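PDB 6I86: uncharacterized protein from Chondromyces crocatus, which is of unknown biochemical function but is encoded in the crocagin gene cluster and probably takes part in making this ribosomally derived peptide product. Local coordinates for residues Ser15-Ile27 and Ile42-Val56. Numbering follows the deposited sequence.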
ATOM      1  N   SER A  15       9.984  -3.725   7.585  1.00 33.15           N
ATOM      2  CA  SER A  15      10.994  -4.758   7.426  1.00 32.32           C
ATOM      3  C   SER A  15      10.574  -5.880   6.488  1.00 30.43           C
ATOM      4  O   SER A  15      11.446  -6.524   5.898  1.00 25.88           O
ATOM      5  CB  SER A  15      11.365  -5.359   8.791  1.00 29.55           C
ATOM      6  OG  SER A  15      10.260  -6.018   9.386  1.00 34.69           O
ATOM      7  N   THR A  16       9.273  -6.128   6.331  1.00 26.53           N
ATOM      8  CA  THR A  16       8.805  -7.197   5.456  1.00 28.98           C
ATOM      9  C   THR A  16       7.577  -6.778   4.654  1.00 25.81           C
ATOM     10  O   THR A  16       7.629  -6.721   3.421  1.00 23.42           O
ATOM     11  CB  THR A  16       8.489  -8.464   6.262  1.00 30.29           C
ATOM     12  OG1 THR A  16       7.657  -8.128   7.379  1.00 34.67           O
ATOM     13  CG2 THR A  16       9.761  -9.126   6.769  1.00 33.99           C
ATOM     14  N   TRP A  17       6.470  -6.483   5.332  1.00 24.40           N
ATOM     15  CA  TRP A  17       5.189  -6.261   4.673  1.00 24.57           C
ATOM     16  C   TRP A  17       4.606  -4.900   5.030  1.00 28.59           C
ATOM     17  O   TRP A  17       4.498  -4.552   6.211  1.00 22.40           O
ATOM     18  CB  TRP A  17       4.185  -7.352   5.049  1.00 23.11           C
ATOM     19  CG  TRP A  17       4.495  -8.700   4.486  1.00 28.19           C
ATOM     20  CD1 TRP A  17       5.453  -9.010   3.565  1.00 24.97           C
ATOM     21  CD2 TRP A  17       3.824  -9.924   4.795  1.00 29.82           C
ATOM     22  NE1 TRP A  17       5.424 -10.356   3.289  1.00 33.22           N
ATOM     23  CE2 TRP A  17       4.431 -10.940   4.032  1.00 33.15           C
ATOM     24  CE3 TRP A  17       2.770 -10.260   5.649  1.00 37.05           C
ATOM     25  CZ2 TRP A  17       4.019 -12.269   4.096  1.00 45.37           C
ATOM     26  CZ3 TRP A  17       2.361 -11.579   5.712  1.00 43.20           C
ATOM     27  CH2 TRP A  17       2.984 -12.567   4.941  1.00 47.66           C
ATOM     28  N   ILE A  18       4.220  -4.145   4.004  1.00 24.17           N
ATOM     29  CA  ILE A  18       3.326  -3.003   4.143  1.00 23.12           C
ATOM     30  C   ILE A  18       1.947  -3.453   3.685  1.00 23.76           C
ATOM     31  O   ILE A  18       1.813  -4.085   2.629  1.00 23.50           O
ATOM     32  CB  ILE A  18       3.817  -1.797   3.322  1.00 22.07           C
ATOM     33  CG1 ILE A  18       5.216  -1.381   3.776  1.00 25.72           C
ATOM     34  CG2 ILE A  18       2.851  -0.635   3.454  1.00 25.17           C
ATOM     35  CD1 ILE A  18       5.955  -0.509   2.780  1.00 31.17           C
ATOM     36  N   LEU A  19       0.921  -3.149   4.477  1.00 22.61           N
ATOM     37  CA  LEU A  19      -0.420  -3.675   4.254  1.00 19.66           C
ATOM     38  C   LEU A  19      -1.403  -2.535   4.040  1.00 21.78           C
ATOM     39  O   LEU A  19      -1.439  -1.585   4.828  1.00 20.39           O
ATOM     40  CB  LEU A  19      -0.865  -4.545   5.435  1.00 19.97           C
ATOM     41  CG  LEU A  19       0.077  -5.690   5.810  1.00 27.72           C
ATOM     42  CD1 LEU A  19      -0.310  -6.278   7.158  1.00 30.54           C
ATOM     43  CD2 LEU A  19       0.088  -6.768   4.733  1.00 28.75           C
ATOM     44  N   PHE A  20      -2.201  -2.638   2.979  1.00 23.75           N
ATOM     45  CA  PHE A  20      -3.225  -1.660   2.641  1.00 20.85           C
ATOM     46  C   PHE A  20      -4.593  -2.307   2.783  1.00 18.72           C
ATOM     47  O   PHE A  20      -4.798  -3.431   2.325  1.00 22.80           O
ATOM     48  CB  PHE A  20      -3.064  -1.145   1.207  1.00 16.75           C
ATOM     49  CG  PHE A  20      -2.016  -0.087   1.049  1.00 20.86           C
ATOM     50  CD1 PHE A  20      -0.901  -0.058   1.865  1.00 32.88           C
ATOM     51  CD2 PHE A  20      -2.152   0.886   0.079  1.00 38.45           C
ATOM     52  CE1 PHE A  20       0.059   0.920   1.713  1.00 34.49           C
ATOM     53  CE2 PHE A  20      -1.198   1.862  -0.075  1.00 37.66           C
ATOM     54  CZ  PHE A  20      -0.089   1.881   0.742  1.00 31.73           C
ATOM     55  N   PHE A  21      -5.534  -1.593   3.399  1.00 18.08           N
ATOM     56  CA  PHE A  21      -6.843  -2.180   3.659  1.00 20.38           C
ATOM     57  C   PHE A  21      -7.837  -1.086   4.015  1.00 25.46           C
ATOM     58  O   PHE A  21      -7.461   0.046   4.339  1.00 26.82           O
ATOM     59  CB  PHE A  21      -6.777  -3.218   4.787  1.00 22.63           C
ATOM     60  CG  PHE A  21      -5.949  -2.780   5.964  1.00 23.36           C
ATOM     61  CD1 PHE A  21      -6.526  -2.093   7.022  1.00 23.71           C
ATOM     62  CD2 PHE A  21      -4.588  -3.045   6.008  1.00 27.56           C
ATOM     63  CE1 PHE A  21      -5.760  -1.691   8.105  1.00 25.39           C
ATOM     64  CE2 PHE A  21      -3.818  -2.635   7.085  1.00 24.77           C
ATOM     65  CZ  PHE A  21      -4.405  -1.959   8.133  1.00 24.56           C
ATOM     66  N   ASP A  22      -9.117  -1.447   3.954  1.00 25.65           N
ATOM     67  CA  ASP A  22     -10.170  -0.554   4.410  1.00 24.87           C
ATOM     68  C   ASP A  22     -10.088  -0.391   5.920  1.00 30.89           C
ATOM     69  O   ASP A  22      -9.726  -1.324   6.643  1.00 29.97           O
ATOM     70  CB  ASP A  22     -11.539  -1.098   4.005  1.00 26.12           C
ATOM     71  CG  ASP A  22     -12.653  -0.090   4.208  1.00 30.53           C
ATOM     72  OD1 ASP A  22     -13.111   0.067   5.357  1.00 28.29           O
ATOM     73  OD2 ASP A  22     -13.071   0.546   3.218  1.00 29.91           O
ATOM     74  N   ALA A  23     -10.429   0.808   6.398  1.00 27.24           N
ATOM     75  CA  ALA A  23     -10.320   1.094   7.825  1.00 25.22           C
ATOM     76  C   ALA A  23     -11.213   0.182   8.654  1.00 29.23           C
ATOM     77  O   ALA A  23     -10.924  -0.064   9.831  1.00 29.64           O
ATOM     78  CB  ALA A  23     -10.664   2.558   8.090  1.00 24.75           C
ATOM     79  N   SER A  24     -12.294  -0.325   8.068  1.00 25.50           N
ATOM     80  CA  SER A  24     -13.219  -1.215   8.756  1.00 32.35           C
ATOM     81  C   SER A  24     -12.771  -2.671   8.735  1.00 30.88           C
ATOM     82  O   SER A  24     -13.433  -3.514   9.350  1.00 33.93           O
ATOM     83  CB  SER A  24     -14.616  -1.099   8.138  1.00 32.19           C
ATOM     84  OG  SER A  24     -14.630  -1.603   6.814  1.00 30.88           O
ATOM     85  N   CYS A  25     -11.673  -2.986   8.048  1.00 26.51           N
ATOM     86  CA  CYS A  25     -11.204  -4.363   7.978  1.00 27.00           C
ATOM     87  C   CYS A  25     -10.802  -4.860   9.363  1.00 33.14           C
ATOM     88  O   CYS A  25     -10.330  -4.091  10.205  1.00 27.81           O
ATOM     89  CB  CYS A  25     -10.022  -4.475   7.012  1.00 26.55           C
ATOM     90  SG  CYS A  25      -9.438  -6.165   6.726  1.00 29.36           S
ATOM     91  N   SER A  26     -11.002  -6.163   9.592  1.00 36.28           N
ATOM     92  CA  SER A  26     -10.718  -6.751  10.898  1.00 30.56           C
ATOM     93  C   SER A  26      -9.267  -6.548  11.311  1.00 27.46           C
ATOM     94  O   SER A  26      -8.968  -6.460  12.507  1.00 29.04           O
ATOM     95  CB  SER A  26     -11.054  -8.243  10.882  1.00 38.76           C
ATOM     96  OG  SER A  26     -10.255  -8.936   9.939  1.00 36.65           O
ATOM     97  N   ILE A  27      -8.353  -6.461  10.340  1.00 27.07           N
ATOM     98  CA  ILE A  27      -6.939  -6.281  10.643  1.00 29.75           C
ATOM     99  C   ILE A  27      -6.667  -4.955  11.343  1.00 31.74           C
ATOM    100  O   ILE A  27      -5.619  -4.795  11.978  1.00 33.12           O
ATOM    101  CB  ILE A  27      -6.111  -6.407   9.345  1.00 23.29           C
ATOM    102  CG1 ILE A  27      -4.625  -6.597   9.664  1.00 26.83           C
ATOM    103  CG2 ILE A  27      -6.331  -5.201   8.448  1.00 24.62           C
ATOM    104  CD1 ILE A  27      -3.788  -7.016   8.473  1.00 24.52           C
ATOM    105  N   ILE A  42      -3.667 -12.821   7.662  1.00 22.97           N
ATOM    106  CA  ILE A  42      -3.308 -11.783   6.698  1.00 21.79           C
ATOM    107  C   ILE A  42      -3.424 -12.324   5.278  1.00 32.16           C
ATOM    108  O   ILE A  42      -3.985 -11.674   4.387  1.00 24.67           O
ATOM    109  CB  ILE A  42      -1.893 -11.245   6.978  1.00 24.25           C
ATOM    110  CG1 ILE A  42      -1.833 -10.548   8.338  1.00 27.88           C
ATOM    111  CG2 ILE A  42      -1.455 -10.295   5.876  1.00 27.49           C
ATOM    112  CD1 ILE A  42      -0.485  -9.939   8.643  1.00 23.92           C
ATOM    113  N   TRP A  43      -2.891 -13.528   5.046  1.00 26.62           N
ATOM    114  CA  TRP A  43      -2.923 -14.107   3.707  1.00 32.48           C
ATOM    115  C   TRP A  43      -4.349 -14.399   3.260  1.00 31.10           C
ATOM    116  O   TRP A  43      -4.666 -14.293   2.070  1.00 31.65           O
ATOM    117  CB  TRP A  43      -2.079 -15.377   3.660  1.00 33.15           C
ATOM    118  CG  TRP A  43      -1.696 -15.775   2.272  1.00 42.99           C
ATOM    119  CD1 TRP A  43      -2.218 -16.799   1.535  1.00 48.78           C
ATOM    120  CD2 TRP A  43      -0.720 -15.139   1.441  1.00 46.48           C
ATOM    121  NE1 TRP A  43      -1.617 -16.846   0.300  1.00 53.30           N
ATOM    122  CE2 TRP A  43      -0.694 -15.836   0.217  1.00 52.20           C
ATOM    123  CE3 TRP A  43       0.138 -14.050   1.615  1.00 44.92           C
ATOM    124  CZ2 TRP A  43       0.157 -15.480  -0.826  1.00 53.48           C
ATOM    125  CZ3 TRP A  43       0.981 -13.697   0.581  1.00 51.96           C
ATOM    126  CH2 TRP A  43       0.986 -14.410  -0.624  1.00 55.96           C
ATOM    127  N   ARG A  44      -5.219 -14.781   4.196  1.00 27.22           N
ATOM    128  CA  ARG A  44      -6.617 -15.010   3.843  1.00 26.23           C
ATOM    129  C   ARG A  44      -7.306 -13.711   3.452  1.00 29.28           C
ATOM    130  O   ARG A  44      -8.124 -13.690   2.525  1.00 30.96           O
ATOM    131  CB  ARG A  44      -7.351 -15.677   5.001  1.00 29.69           C
ATOM    132  CG  ARG A  44      -6.915 -17.097   5.248  1.00 48.90           C
ATOM    133  CD  ARG A  44      -8.069 -17.908   5.771  1.00 61.06           C
ATOM    134  NE  ARG A  44      -8.484 -17.507   7.111  1.00 63.71           N
ATOM    135  CZ  ARG A  44      -7.892 -17.923   8.227  1.00 65.05           C
ATOM    136  NH1 ARG A  44      -6.854 -18.747   8.160  1.00 53.25           N
ATOM    137  NH2 ARG A  44      -8.339 -17.519   9.407  1.00 62.02           N
ATOM    138  N   LEU A  45      -6.995 -12.617   4.151  1.00 25.90           N
ATOM    139  CA  LEU A  45      -7.520 -11.317   3.751  1.00 25.64           C
ATOM    140  C   LEU A  45      -7.009 -10.922   2.371  1.00 28.77           C
ATOM    141  O   LEU A  45      -7.752 -10.342   1.570  1.00 29.02           O
ATOM    142  CB  LEU A  45      -7.149 -10.257   4.789  1.00 22.53           C
ATOM    143  CG  LEU A  45      -7.896 -10.295   6.122  1.00 25.62           C
ATOM    144  CD1 LEU A  45      -7.328  -9.263   7.089  1.00 25.32           C
ATOM    145  CD2 LEU A  45      -9.385 -10.070   5.905  1.00 32.33           C
ATOM    146  N   LYS A  46      -5.744 -11.234   2.075  1.00 27.15           N
ATOM    147  CA  LYS A  46      -5.208 -10.960   0.745  1.00 29.38           C
ATOM    148  C   LYS A  46      -5.932 -11.781  -0.314  1.00 30.42           C
ATOM    149  O   LYS A  46      -6.304 -11.262  -1.374  1.00 27.32           O
ATOM    150  CB  LYS A  46      -3.708 -11.247   0.709  1.00 22.18           C
ATOM    151  CG  LYS A  46      -3.097 -11.122  -0.677  1.00 30.97           C
ATOM    152  CD  LYS A  46      -1.620 -11.475  -0.675  1.00 42.51           C
ATOM    153  CE  LYS A  46      -1.205 -12.055  -2.017  1.00 49.56           C
ATOM    154  NZ  LYS A  46      -1.727 -11.244  -3.151  1.00 48.51           N
ATOM    155  N   ILE A  47      -6.131 -13.074  -0.046  1.00 24.60           N
ATOM    156  CA  ILE A  47      -6.844 -13.933  -0.988  1.00 27.81           C
ATOM    157  C   ILE A  47      -8.248 -13.398  -1.239  1.00 32.71           C
ATOM    158  O   ILE A  47      -8.752 -13.436  -2.368  1.00 26.69           O
ATOM    159  CB  ILE A  47      -6.874 -15.384  -0.468  1.00 27.54           C
ATOM    160  CG1 ILE A  47      -5.468 -15.987  -0.483  1.00 30.74           C
ATOM    161  CG2 ILE A  47      -7.819 -16.241  -1.298  1.00 31.63           C
ATOM    162  CD1 ILE A  47      -5.387 -17.365   0.137  1.00 36.13           C
ATOM    163  N   ALA A  48      -8.894 -12.878  -0.196  1.00 25.03           N
ATOM    164  CA  ALA A  48     -10.253 -12.360  -0.295  1.00 27.00           C
ATOM    165  C   ALA A  48     -10.312 -10.932  -0.823  1.00 26.16           C
ATOM    166  O   ALA A  48     -11.393 -10.334  -0.822  1.00 25.24           O
ATOM    167  CB  ALA A  48     -10.946 -12.439   1.068  1.00 26.04           C
ATOM    168  N   HIS A  49      -9.183 -10.383  -1.274  1.00 22.26           N
ATOM    169  CA  HIS A  49      -9.102  -9.035  -1.832  1.00 22.43           C
ATOM    170  C   HIS A  49      -9.544  -7.967  -0.838  1.00 26.21           C
ATOM    171  O   HIS A  49      -9.999  -6.891  -1.240  1.00 24.41           O
ATOM    172  CB  HIS A  49      -9.911  -8.918  -3.132  1.00 24.09           C
ATOM    173  CG  HIS A  49      -9.779 -10.107  -4.031  1.00 26.49           C
ATOM    174  ND1 HIS A  49      -8.589 -10.453  -4.636  1.00 27.60           N
ATOM    175  CD2 HIS A  49     -10.683 -11.039  -4.417  1.00 26.76           C
ATOM    176  CE1 HIS A  49      -8.767 -11.544  -5.359  1.00 30.62           C
ATOM    177  NE2 HIS A  49     -10.028 -11.920  -5.244  1.00 31.09           N
ATOM    178  N   GLU A  50      -9.426  -8.244   0.462  1.00 23.36           N
ATOM    179  CA  GLU A  50      -9.662  -7.230   1.480  1.00 25.06           C
ATOM    180  C   GLU A  50      -8.406  -6.443   1.831  1.00 27.56           C
ATOM    181  O   GLU A  50      -8.515  -5.373   2.440  1.00 25.79           O
ATOM    182  CB  GLU A  50     -10.236  -7.862   2.755  1.00 22.35           C
ATOM    183  CG  GLU A  50     -11.652  -8.394   2.618  1.00 30.61           C
ATOM    184  CD  GLU A  50     -12.241  -8.793   3.956  1.00 34.86           C
ATOM    185  OE1 GLU A  50     -12.102  -8.006   4.918  1.00 34.71           O
ATOM    186  OE2 GLU A  50     -12.837  -9.885   4.048  1.00 41.60           O
ATOM    187  N   LEU A  51      -7.225  -6.938   1.466  1.00 21.50           N
ATOM    188  CA  LEU A  51      -5.996  -6.186   1.666  1.00 26.29           C
ATOM    189  C   LEU A  51      -5.065  -6.402   0.484  1.00 23.64           C
ATOM    190  O   LEU A  51      -5.141  -7.411  -0.225  1.00 22.01           O
ATOM    191  CB  LEU A  51      -5.294  -6.559   2.993  1.00 27.60           C
ATOM    192  CG  LEU A  51      -4.472  -7.832   3.241  1.00 33.77           C
ATOM    193  CD1 LEU A  51      -3.083  -7.793   2.604  1.00 24.29           C
ATOM    194  CD2 LEU A  51      -4.343  -8.048   4.741  1.00 32.51           C
ATOM    195  N   VAL A  52      -4.184  -5.425   0.279  1.00 21.21           N
ATOM    196  CA  VAL A  52      -3.119  -5.486  -0.714  1.00 25.03           C
ATOM    197  C   VAL A  52      -1.790  -5.487   0.030  1.00 27.74           C
ATOM    198  O   VAL A  52      -1.615  -4.742   1.002  1.00 19.45           O
ATOM    199  CB  VAL A  52      -3.207  -4.309  -1.710  1.00 23.76           C
ATOM    200  CG1 VAL A  52      -1.922  -4.167  -2.510  1.00 24.15           C
ATOM    201  CG2 VAL A  52      -4.401  -4.494  -2.640  1.00 25.41           C
ATOM    202  N   LEU A  53      -0.862  -6.335  -0.412  1.00 25.95           N
ATOM    203  CA  LEU A  53       0.374  -6.605   0.317  1.00 29.16           C
ATOM    204  C   LEU A  53       1.557  -6.052  -0.469  1.00 27.35           C
ATOM    205  O   LEU A  53       1.751  -6.404  -1.638  1.00 28.64           O
ATOM    206  CB  LEU A  53       0.529  -8.109   0.569  1.00 26.63           C
ATOM    207  CG  LEU A  53       1.608  -8.630   1.523  1.00 38.31           C
ATOM    208  CD1 LEU A  53       1.153  -9.942   2.150  1.00 41.44           C
ATOM    209  CD2 LEU A  53       2.938  -8.826   0.808  1.00 35.09           C
ATOM    210  N   LEU A  54       2.346  -5.194   0.180  1.00 23.35           N
ATOM    211  CA  LEU A  54       3.557  -4.613  -0.396  1.00 17.53           C
ATOM    212  C   LEU A  54       4.767  -5.189   0.331  1.00 18.82           C
ATOM    213  O   LEU A  54       5.057  -4.800   1.468  1.00 23.23           O
ATOM    214  CB  LEU A  54       3.537  -3.091  -0.289  1.00 27.49           C
ATOM    215  CG  LEU A  54       2.672  -2.316  -1.279  1.00 44.54           C
ATOM    216  CD1 LEU A  54       2.343  -0.943  -0.725  1.00 42.16           C
ATOM    217  CD2 LEU A  54       3.411  -2.186  -2.594  1.00 49.41           C
ATOM    218  N   GLN A  55       5.475  -6.102  -0.328  1.00 20.03           N
ATOM    219  CA  GLN A  55       6.652  -6.732   0.254  1.00 24.05           C
ATOM    220  C   GLN A  55       7.895  -5.898  -0.022  1.00 27.85           C
ATOM    221  O   GLN A  55       8.071  -5.359  -1.119  1.00 26.22           O
ATOM    222  CB  GLN A  55       6.840  -8.146  -0.302  1.00 26.88           C
ATOM    223  CG  GLN A  55       8.113  -8.839   0.166  1.00 31.86           C
ATOM    224  CD  GLN A  55       7.956 -10.343   0.279  1.00 45.50           C
ATOM    225  OE1 GLN A  55       6.935 -10.838   0.754  1.00 39.99           O
ATOM    226  NE2 GLN A  55       8.975 -11.079  -0.152  1.00 49.86           N
ATOM    227  N   VAL A  56       8.753  -5.783   0.991  1.00 22.85           N
ATOM    228  CA  VAL A  56      10.069  -5.184   0.836  1.00 22.55           C
ATOM    229  C   VAL A  56      11.107  -6.257   1.133  1.00 27.95           C
ATOM    230  O   VAL A  56      10.841  -7.244   1.825  1.00 25.55           O
ATOM    231  CB  VAL A  56      10.281  -3.956   1.742  1.00 24.51           C
ATOM    232  CG1 VAL A  56       9.243  -2.890   1.436  1.00 24.98           C
ATOM    233  CG2 VAL A  56      10.237  -4.357   3.210  1.00 24.53           C
TER
HETATM  234  O   HOH W   1     -10.550  -3.966   2.869  1.00 22.23           O
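Strands 17-22 and 51-55 pair antiparallel, with two backbone bonds each at the hydrogen-bonded pairs Ile18-Leu54 and Phe20-Val52, and Thr16 O takes one more from Val56 N (2.8 Å). At the end of strand 17-22, a water bridges Asp22 N and Glu50 O. On one face of the sheet, Leu53 packs against one face of the Trp17 indole. Its CD1 makes a CH-pi contact over the centre of the six-membered ring, 3.8 Å from the centroid. Its CD2 touches Trp17 CD1. With CG anti to the backbone N (chi1 -169°), the Leu53 branch point faces the indole, and chi2 turns both methyls onto it. At the ring edge, Trp17 NE1 donates to Gln55 OE1 at 3.0 Å. This bond is bent, 147° at the hydrogen, and ring and amide planes are 21° apart. Trp17 CZ3 also touches Ile42 CG2. With an alanine in place of Trp17, Gln55 OE1 would probably lose this donor, and a gap would open against Leu53 and Ile42. Leu19 CD1 meets Ile42 CD1 at 4.0 Å, and Ile27 CD1 touches both Ile42 CG1 and Leu51 CD2. On the other face, Leu54 CD1 lies over the Phe20 ring, offset toward its rim. Backbone bonds thus set the register. The side-chain packing is mainly apolar, aliphatic and CH-pi, and joins edge strand 51-55 and helix 38-47 to strand 17-22 and Ile27, with the Trp17-Gln55 bond as its polar element.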